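Local atomic coordinates of SGNH-hydrolase family esterase (Altererythrobacter indicus, PDB entry 7C2A), a protein that hydrolyses ester bonds as an esterase of the SGNH-hydrolase family and may also act on lysophospholipids. Residues 96-101 and 139-144. Numbering follows the deposited sequence.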
loop_
_atom_site.group_PDB
_atom_site.type_symbol
_atom_site.label_atom_id
_atom_site.label_comp_id
_atom_site.label_asym_id
_atom_site.label_seq_id
_atom_site.Cartn_x
_atom_site.Cartn_y
_atom_site.Cartn_z
ATOM N N ASN A 96 -6.348 1.890 -13.070
ATOM C CA ASN A 96 -7.169 1.336 -11.999
ATOM C C ASN A 96 -7.344 2.339 -10.869
ATOM O O ASN A 96 -8.461 2.533 -10.364
ATOM C CB ASN A 96 -6.535 0.047 -11.476
ATOM C CG ASN A 96 -6.536 -1.071 -12.490
ATOM O OD1 ASN A 96 -7.337 -1.074 -13.433
ATOM N ND2 ASN A 96 -5.657 -2.039 -12.295
ATOM N N LEU A 97 -6.254 2.999 -10.471
ATOM C CA LEU A 97 -6.360 4.030 -9.445
ATOM C C LEU A 97 -7.258 5.168 -9.899
ATOM O O LEU A 97 -8.011 5.729 -9.093
ATOM C CB LEU A 97 -4.972 4.556 -9.085
ATOM C CG LEU A 97 -4.190 3.688 -8.101
ATOM C CD1 LEU A 97 -2.700 3.969 -8.170
ATOM C CD2 LEU A 97 -4.699 3.878 -6.682
ATOM N N SER A 98 -7.211 5.513 -11.195
ATOM C CA SER A 98 -8.099 6.550 -11.712
ATOM C C SER A 98 -9.559 6.182 -11.483
ATOM O O SER A 98 -10.371 7.037 -11.123
ATOM C CB SER A 98 -7.844 6.764 -13.207
ATOM O OG SER A 98 -6.578 7.330 -13.456
ATOM N N GLY A 99 -9.911 4.914 -11.699
ATOM C CA GLY A 99 -11.281 4.489 -11.467
ATOM C C GLY A 99 -11.686 4.595 -10.007
ATOM O O GLY A 99 -12.824 4.951 -9.700
ATOM N N ILE A 100 -10.763 4.291 -9.089
ATOM C CA ILE A 100 -11.042 4.454 -7.661
ATOM C C ILE A 100 -11.287 5.921 -7.327
ATOM O O ILE A 100 -12.261 6.274 -6.646
ATOM C CB ILE A 100 -9.895 3.878 -6.812
ATOM C CG1 ILE A 100 -9.769 2.374 -7.043
ATOM C CG2 ILE A 100 -10.116 4.190 -5.334
ATOM C CD1 ILE A 100 -8.468 1.793 -6.541
ATOM N N LEU A 101 -10.401 6.798 -7.797
ATOM C CA LEU A 101 -10.528 8.209 -7.461
ATOM C C LEU A 101 -11.756 8.817 -8.114
ATOM O O LEU A 101 -12.393 9.699 -7.531
ATOM C CB LEU A 101 -9.268 8.973 -7.854
ATOM C CG LEU A 101 -7.958 8.455 -7.250
ATOM C CD1 LEU A 101 -6.865 9.484 -7.455
ATOM C CD2 LEU A 101 -8.106 8.108 -5.776
ATOM N N GLU A 139 -2.844 15.475 -9.236
ATOM C CA GLU A 139 -3.210 16.664 -9.998
ATOM C C GLU A 139 -4.537 16.458 -10.709
ATOM O O GLU A 139 -5.430 17.311 -10.646
ATOM C CB GLU A 139 -2.113 16.985 -11.012
ATOM C CG GLU A 139 -2.142 18.420 -11.532
ATOM C CD GLU A 139 -3.139 18.628 -12.660
ATOM O OE1 GLU A 139 -3.533 17.633 -13.305
ATOM O OE2 GLU A 139 -3.523 19.793 -12.908
ATOM N N LYS A 140 -4.688 15.319 -11.383
ATOM C CA LYS A 140 -5.865 15.120 -12.215
ATOM C C LYS A 140 -7.138 15.113 -11.387
ATOM O O LYS A 140 -8.165 15.660 -11.808
ATOM C CB LYS A 140 -5.722 13.818 -12.994
ATOM C CG LYS A 140 -6.896 13.540 -13.909
ATOM C CD LYS A 140 -6.640 12.342 -14.800
ATOM C CE LYS A 140 -7.877 11.990 -15.614
ATOM N NZ LYS A 140 -7.595 10.901 -16.586
ATOM N N TYR A 141 -7.096 14.510 -10.202
ATOM C CA TYR A 141 -8.289 14.320 -9.394
ATOM C C TYR A 141 -8.370 15.276 -8.214
ATOM O O TYR A 141 -9.189 15.060 -7.315
ATOM C CB TYR A 141 -8.417 12.852 -8.972
ATOM C CG TYR A 141 -8.656 11.986 -10.180
ATOM C CD1 TYR A 141 -9.897 11.961 -10.792
ATOM C CD2 TYR A 141 -7.630 11.253 -10.753
ATOM C CE1 TYR A 141 -10.118 11.205 -11.920
ATOM C CE2 TYR A 141 -7.843 10.487 -11.882
ATOM C CZ TYR A 141 -9.094 10.463 -12.465
ATOM O OH TYR A 141 -9.302 9.701 -13.596
ATOM N N ASP A 142 -7.560 16.335 -8.215
ATOM C CA ASP A 142 -7.566 17.344 -7.154
ATOM C C ASP A 142 -7.469 16.697 -5.777
ATOM O O ASP A 142 -8.223 17.010 -4.853
ATOM C CB ASP A 142 -8.781 18.268 -7.256
ATOM C CG ASP A 142 -8.847 19.003 -8.582
ATOM O OD1 ASP A 142 -7.820 19.587 -8.988
ATOM O OD2 ASP A 142 -9.925 19.003 -9.215
ATOM N N ALA A 143 -6.532 15.767 -5.654
ATOM C CA ALA A 143 -6.303 15.055 -4.410
ATOM C C ALA A 143 -5.038 15.580 -3.757
ATOM O O ALA A 143 -4.076 15.947 -4.438
ATOM C CB ALA A 143 -6.144 13.560 -4.674
ATOM N N LYS A 144 -5.037 15.615 -2.437
ATOM C CA LYS A 144 -3.790 15.872 -1.739
ATOM C C LYS A 144 -2.907 14.636 -1.830
ATOM O O LYS A 144 -3.396 13.515 -1.973
ATOM C CB LYS A 144 -4.074 16.259 -0.292
ATOM C CG LYS A 144 -4.708 17.649 -0.195
ATOM C CD LYS A 144 -5.119 18.009 1.215
ATOM C CE LYS A 144 -5.459 19.491 1.330
ATOM N NZ LYS A 144 -6.880 19.776 0.980
HETATM O O HOH W 1 -6.365 8.639 -15.716
#
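The ring of Tyr-141 is clasped between two aliphatic chains, Leu-101 from the facing helix and Lys-140, its own neighbour in sequence. CB of Leu-101 lies over one face, 4.2 Å from the ring centroid and 23° off the normal, a CH-pi contact. On the opposite face CG of Lys-140 stands 3.8 Å above the ring plane, toward the rim. Beside the CH-pi contact, CD1 of Leu-101 packs on CD2 of Tyr-141 at 3.8 Å. CG of Tyr-141 lies anti to its carbonyl carbon, beside the backbone N (chi1 -66°), and the ring then runs along helix 90-106 from Leu-101 to Ser-98.

Its far end meets Ser-98. OH of Tyr-141 comes within 3.3 Å of CB of Ser-98, while OG of Ser-98 sits at the ring edge, 3.7 Å from CE2 of Tyr-141. The two hydroxyls are not bonded to each other. OH of Tyr-141 hydrogen-bonds Glu-102, and OG of Ser-98 hydrogen-bonds the carbonyl of Arg-94. OG of Ser-98 also accepts from a water at 2.6 Å. This water in turn accepts from NZ of Lys-140 at 2.7 Å. The extended lysine thus reaches past the ring and links the two segments through solvent. Were Tyr-141 an alanine, the ring between Leu-101 and Lys-140 would be lost, which would probably open a gap there and leave Glu-102 without its phenol partner.

Tyr-141 lies where helix 133-140 ends in a Schellman motif, with Asp-142 at positive phi. The chain then turns into the outermost strand 144-146. Leu-101 and Ala-143 both touch Ile-111 of the adjacent parallel strand 111-114. Leu-97 and Ser-98 pack on Leu-137, so the contact joins helices 90-106 and 133-140 beside this end of the sheet.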